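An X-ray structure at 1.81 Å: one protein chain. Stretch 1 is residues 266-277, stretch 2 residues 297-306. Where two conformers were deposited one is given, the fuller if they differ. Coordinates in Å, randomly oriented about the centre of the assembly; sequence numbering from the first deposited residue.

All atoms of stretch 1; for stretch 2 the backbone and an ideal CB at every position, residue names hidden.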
# COMPACT_ATOMS: atom_id res chain seq x y z
N THR A 266 -9.68 -17.32 -35.29
CA THR A 266 -8.32 -17.26 -34.75
C THR A 266 -7.98 -18.42 -33.81
O THR A 266 -6.89 -19.00 -33.89
CB THR A 266 -8.11 -15.93 -33.97
OG1 THR A 266 -8.07 -14.83 -34.91
CG2 THR A 266 -6.81 -15.96 -33.17
N TYR A 267 -8.90 -18.75 -32.91
CA TYR A 267 -8.59 -19.73 -31.87
C TYR A 267 -9.12 -21.14 -32.15
O TYR A 267 -8.91 -22.04 -31.34
CB TYR A 267 -9.02 -19.22 -30.49
CG TYR A 267 -8.20 -18.03 -30.07
CD1 TYR A 267 -6.86 -18.18 -29.75
CD2 TYR A 267 -8.75 -16.74 -30.04
CE1 TYR A 267 -6.08 -17.09 -29.38
CE2 TYR A 267 -7.97 -15.63 -29.66
CZ TYR A 267 -6.64 -15.82 -29.34
OH TYR A 267 -5.85 -14.74 -28.98
N LEU A 268 -9.79 -21.32 -33.28
CA LEU A 268 -10.14 -22.65 -33.79
C LEU A 268 -11.04 -23.45 -32.86
O LEU A 268 -11.06 -24.68 -32.90
CB LEU A 268 -8.87 -23.45 -34.10
CG LEU A 268 -7.77 -22.68 -34.83
CD1 LEU A 268 -6.59 -23.58 -35.12
CD2 LEU A 268 -8.30 -22.06 -36.11
N VAL A 269 -11.77 -22.74 -32.00
CA VAL A 269 -12.82 -23.35 -31.19
C VAL A 269 -14.03 -22.46 -31.30
O VAL A 269 -13.91 -21.25 -31.52
CB VAL A 269 -12.45 -23.45 -29.69
CG1 VAL A 269 -11.44 -24.54 -29.46
CG2 VAL A 269 -11.94 -22.10 -29.16
N ASN A 270 -15.20 -23.06 -31.12
CA ASN A 270 -16.41 -22.26 -31.11
C ASN A 270 -17.35 -22.64 -29.97
O ASN A 270 -17.61 -23.82 -29.73
CB ASN A 270 -17.13 -22.35 -32.45
CG ASN A 270 -18.29 -21.39 -32.56
OD1 ASN A 270 -18.12 -20.16 -32.49
ND2 ASN A 270 -19.50 -21.93 -32.73
N ASN A 271 -17.84 -21.62 -29.28
CA ASN A 271 -18.77 -21.77 -28.17
C ASN A 271 -18.22 -22.63 -27.03
O ASN A 271 -18.94 -23.43 -26.45
CB ASN A 271 -20.09 -22.34 -28.64
CG ASN A 271 -20.65 -21.58 -29.81
OD1 ASN A 271 -21.05 -22.17 -30.81
ND2 ASN A 271 -20.64 -20.26 -29.71
N LEU A 272 -16.93 -22.45 -26.75
CA LEU A 272 -16.24 -23.10 -25.63
C LEU A 272 -15.41 -22.05 -24.91
O LEU A 272 -15.15 -20.98 -25.47
CB LEU A 272 -15.31 -24.20 -26.14
CG LEU A 272 -15.96 -25.39 -26.83
CD1 LEU A 272 -14.94 -26.46 -27.12
CD2 LEU A 272 -17.08 -25.92 -25.95
N PHE A 273 -15.00 -22.35 -23.68
CA PHE A 273 -14.05 -21.51 -22.94
C PHE A 273 -12.62 -22.03 -23.11
O PHE A 273 -12.38 -23.23 -23.01
CB PHE A 273 -14.38 -21.50 -21.45
CG PHE A 273 -15.57 -20.65 -21.08
CD1 PHE A 273 -16.86 -21.08 -21.35
CD2 PHE A 273 -15.40 -19.45 -20.40
CE1 PHE A 273 -17.97 -20.31 -20.99
CE2 PHE A 273 -16.49 -18.68 -20.02
CZ PHE A 273 -17.78 -19.11 -20.33
N ILE A 274 -11.67 -21.13 -23.37
CA ILE A 274 -10.26 -21.51 -23.41
C ILE A 274 -9.40 -20.29 -23.05
O ILE A 274 -9.85 -19.15 -23.20
CB ILE A 274 -9.88 -22.12 -24.80
CG1 ILE A 274 -8.55 -22.89 -24.73
CG2 ILE A 274 -9.89 -21.05 -25.90
CD1 ILE A 274 -8.36 -23.87 -25.92
N GLY A 275 -8.18 -20.52 -22.58
CA GLY A 275 -7.32 -19.44 -22.13
C GLY A 275 -6.75 -18.55 -23.23
O GLY A 275 -5.93 -18.99 -24.04
N VAL A 276 -7.19 -17.30 -23.26
CA VAL A 276 -6.74 -16.33 -24.27
C VAL A 276 -6.53 -14.97 -23.59
O VAL A 276 -7.08 -14.73 -22.51
CB VAL A 276 -7.77 -16.20 -25.44
CG1 VAL A 276 -7.95 -17.54 -26.19
CG2 VAL A 276 -9.10 -15.69 -24.93
N PRO A 277 -5.75 -14.08 -24.22
CA PRO A 277 -5.57 -12.76 -23.59
C PRO A 277 -6.84 -11.93 -23.63
O PRO A 277 -7.43 -11.75 -24.71
CB PRO A 277 -4.50 -12.08 -24.47
CG PRO A 277 -4.01 -13.09 -25.42
CD PRO A 277 -5.02 -14.19 -25.50
N UNK A 297 3.86 -22.44 -32.02
CA UNK A 297 2.77 -22.07 -31.13
C UNK A 297 1.44 -22.63 -31.63
O UNK A 297 0.61 -23.08 -30.84
CB UNK A 297 2.69 -20.55 -31.00
N UNK A 298 1.28 -22.64 -32.95
CA UNK A 298 0.07 -23.17 -33.58
C UNK A 298 -0.11 -24.65 -33.27
O UNK A 298 -1.21 -25.08 -32.92
CB UNK A 298 0.12 -22.96 -35.09
N UNK A 299 0.95 -25.43 -33.43
CA UNK A 299 0.95 -26.87 -33.12
C UNK A 299 0.54 -27.12 -31.68
O UNK A 299 -0.27 -27.98 -31.36
CB UNK A 299 2.33 -27.48 -33.38
N UNK A 300 1.19 -26.36 -30.80
CA UNK A 300 0.92 -26.48 -29.37
C UNK A 300 -0.52 -26.08 -29.06
O UNK A 300 -1.19 -26.71 -28.24
CB UNK A 300 1.90 -25.62 -28.57
N UNK A 301 -1.00 -25.03 -29.72
CA UNK A 301 -2.37 -24.59 -29.52
C UNK A 301 -3.38 -25.65 -29.93
O UNK A 301 -4.36 -25.91 -29.21
CB UNK A 301 -2.62 -23.30 -30.30
N UNK A 302 -3.15 -26.29 -31.07
CA UNK A 302 -4.09 -27.28 -31.58
C UNK A 302 -4.26 -28.44 -30.61
O UNK A 302 -5.35 -28.97 -30.45
CB UNK A 302 -3.62 -27.80 -32.94
N UNK A 303 -3.17 -28.82 -29.95
CA UNK A 303 -3.23 -29.88 -28.95
C UNK A 303 -4.06 -29.46 -27.74
O UNK A 303 -4.86 -30.24 -27.22
CB UNK A 303 -1.82 -30.27 -28.51
N UNK A 304 -3.88 -28.22 -27.31
CA UNK A 304 -4.66 -27.68 -26.20
C UNK A 304 -6.13 -27.62 -26.58
O UNK A 304 -7.01 -27.97 -25.77
CB UNK A 304 -4.15 -26.29 -25.80
N UNK A 305 -6.40 -27.20 -27.81
CA UNK A 305 -7.76 -27.11 -28.33
C UNK A 305 -8.47 -28.46 -28.28
O UNK A 305 -9.61 -28.54 -27.82
CB UNK A 305 -7.74 -26.58 -29.77
N UNK A 306 -7.79 -29.52 -28.72
CA UNK A 306 -8.37 -30.86 -28.71
C UNK A 306 -8.73 -31.31 -27.29
O UNK A 306 -9.78 -31.91 -27.06
CB UNK A 306 -7.40 -31.86 -29.34

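Stretch 2 is helical throughout, phi and psi near -60° and -40°, so position along the turn decides which side chains can meet stretch 1. Stretch 1 ends a helix at Tyr267, turns through Leu268 with positive phi, and returns as a strand running at 150° to the helix axis.

Position 297 has its CB out of reach of stretch 1, which sets no rule there; it is Glu297, hydrogen-bonded elsewhere in the structure. At 298 the CB points sideways, and a mid-length apolar chain could lean back to Leu268. Leu298 does so lightly, its CD1 4.4 Å from Leu268 CD1. Positions 299 and 300 are also out of reach, and stretch 1 sets no rule: Glu299 and Ala300.

The CB of position 301 points toward stretch 1, yet no atom there lies within 5.5 Å of it, so a small residue would leave the space unfilled. Ahead are the Tyr267 ring, Ile274, Val276 and two carbonyls, those of Tyr267 and Gly275. A long apolar chain such as Leu, Met or Phe could reach into this space; one that also carries a donor could use a carbonyl. The residue is Trp301, chi1 t. Its NE1 donates a hydrogen bond to Tyr267 O, 2.9 Å and nearly straight at 168°, with the carbonyl near the indole plane. Beyond, Trp301 CH2 lies 3.4 Å from Gly275 O and 3.8 Å from Ile274 CG1, while CZ2 comes within 3.5 Å of Tyr267 CD1. The two aromatic rings meet obliquely, planes at 59°.

At 302 the CB points sideways, with the Leu268 side chain nearby. Leucine, methionine or a long chain with an aliphatic stem would suit. Lys302 extends its stem so that CE lies 3.9 Å from Leu268 CD1. Position 303, out of reach again, is Lys303.

Position 304 points toward stretch 1, and its ideal CB is 4.9 Å from Ile274 CD1. Small residues, Ala, Ser or Cys, fit readily. Ser304 is deposited; its hydroxyl is hydrogen-bonded elsewhere in the structure.

Position 305 offers the closest backbone approach, its CA 6.9 Å from the CA of Val269. The ideal CB is 4.2 Å from Val269 CG1 and 4.7 Å from Ile274 CD1, which favours a compact apolar residue such as Ala, Val or Ile. Val305 brings CG1 to 3.5 Å from Val269 CG1, and CG2 to 4.0 Å from Ile274 CD1.

Position 306 points away, leaving the choice free: Glu306.

Stretch 2 297-306: ELEAWKKSVE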
# COMPACT_ATOMS: atom_id res chain seq x y z
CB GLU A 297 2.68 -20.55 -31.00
CG GLU A 297 3.92 -19.93 -30.37
CD GLU A 297 4.16 -18.48 -30.78
OE1 GLU A 297 3.40 -17.95 -31.63
OE2 GLU A 297 5.14 -17.88 -30.29
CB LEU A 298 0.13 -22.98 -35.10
CG LEU A 298 -1.12 -23.47 -35.82
CD1 LEU A 298 -2.34 -22.65 -35.42
CD2 LEU A 298 -0.92 -23.46 -37.34
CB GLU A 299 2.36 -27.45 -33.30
CG GLU A 299 2.85 -27.53 -34.72
CD GLU A 299 4.30 -27.99 -34.82
OE1 GLU A 299 5.13 -27.58 -33.98
OE2 GLU A 299 4.62 -28.77 -35.74
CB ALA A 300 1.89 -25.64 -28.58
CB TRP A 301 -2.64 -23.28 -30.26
CG TRP A 301 -4.03 -22.74 -30.01
CD1 TRP A 301 -5.08 -22.73 -30.89
CD2 TRP A 301 -4.51 -22.13 -28.81
NE1 TRP A 301 -6.18 -22.15 -30.30
CE2 TRP A 301 -5.86 -21.79 -29.02
CE3 TRP A 301 -3.94 -21.87 -27.56
CZ2 TRP A 301 -6.65 -21.18 -28.04
CZ3 TRP A 301 -4.72 -21.25 -26.59
CH2 TRP A 301 -6.06 -20.92 -26.83
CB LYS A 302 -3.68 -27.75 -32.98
CG LYS A 302 -4.10 -26.76 -34.06
CD LYS A 302 -3.60 -27.16 -35.44
CE LYS A 302 -3.82 -26.02 -36.43
NZ LYS A 302 -3.44 -26.39 -37.82
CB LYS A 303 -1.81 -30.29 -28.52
CG LYS A 303 -1.11 -31.19 -29.53
CD LYS A 303 0.40 -31.29 -29.31
CE LYS A 303 0.76 -31.38 -27.83
NZ LYS A 303 1.14 -30.05 -27.27
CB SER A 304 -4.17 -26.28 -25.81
OG SER A 304 -2.80 -26.30 -25.43
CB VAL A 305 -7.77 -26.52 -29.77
CG1 VAL A 305 -9.04 -26.92 -30.51
CG2 VAL A 305 -7.62 -24.99 -29.71
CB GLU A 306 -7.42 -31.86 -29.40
CG GLU A 306 -7.19 -33.16 -28.64
CD GLU A 306 -5.70 -33.44 -28.42
OE1 GLU A 306 -5.08 -34.04 -29.33
OE2 GLU A 306 -5.16 -33.05 -27.36
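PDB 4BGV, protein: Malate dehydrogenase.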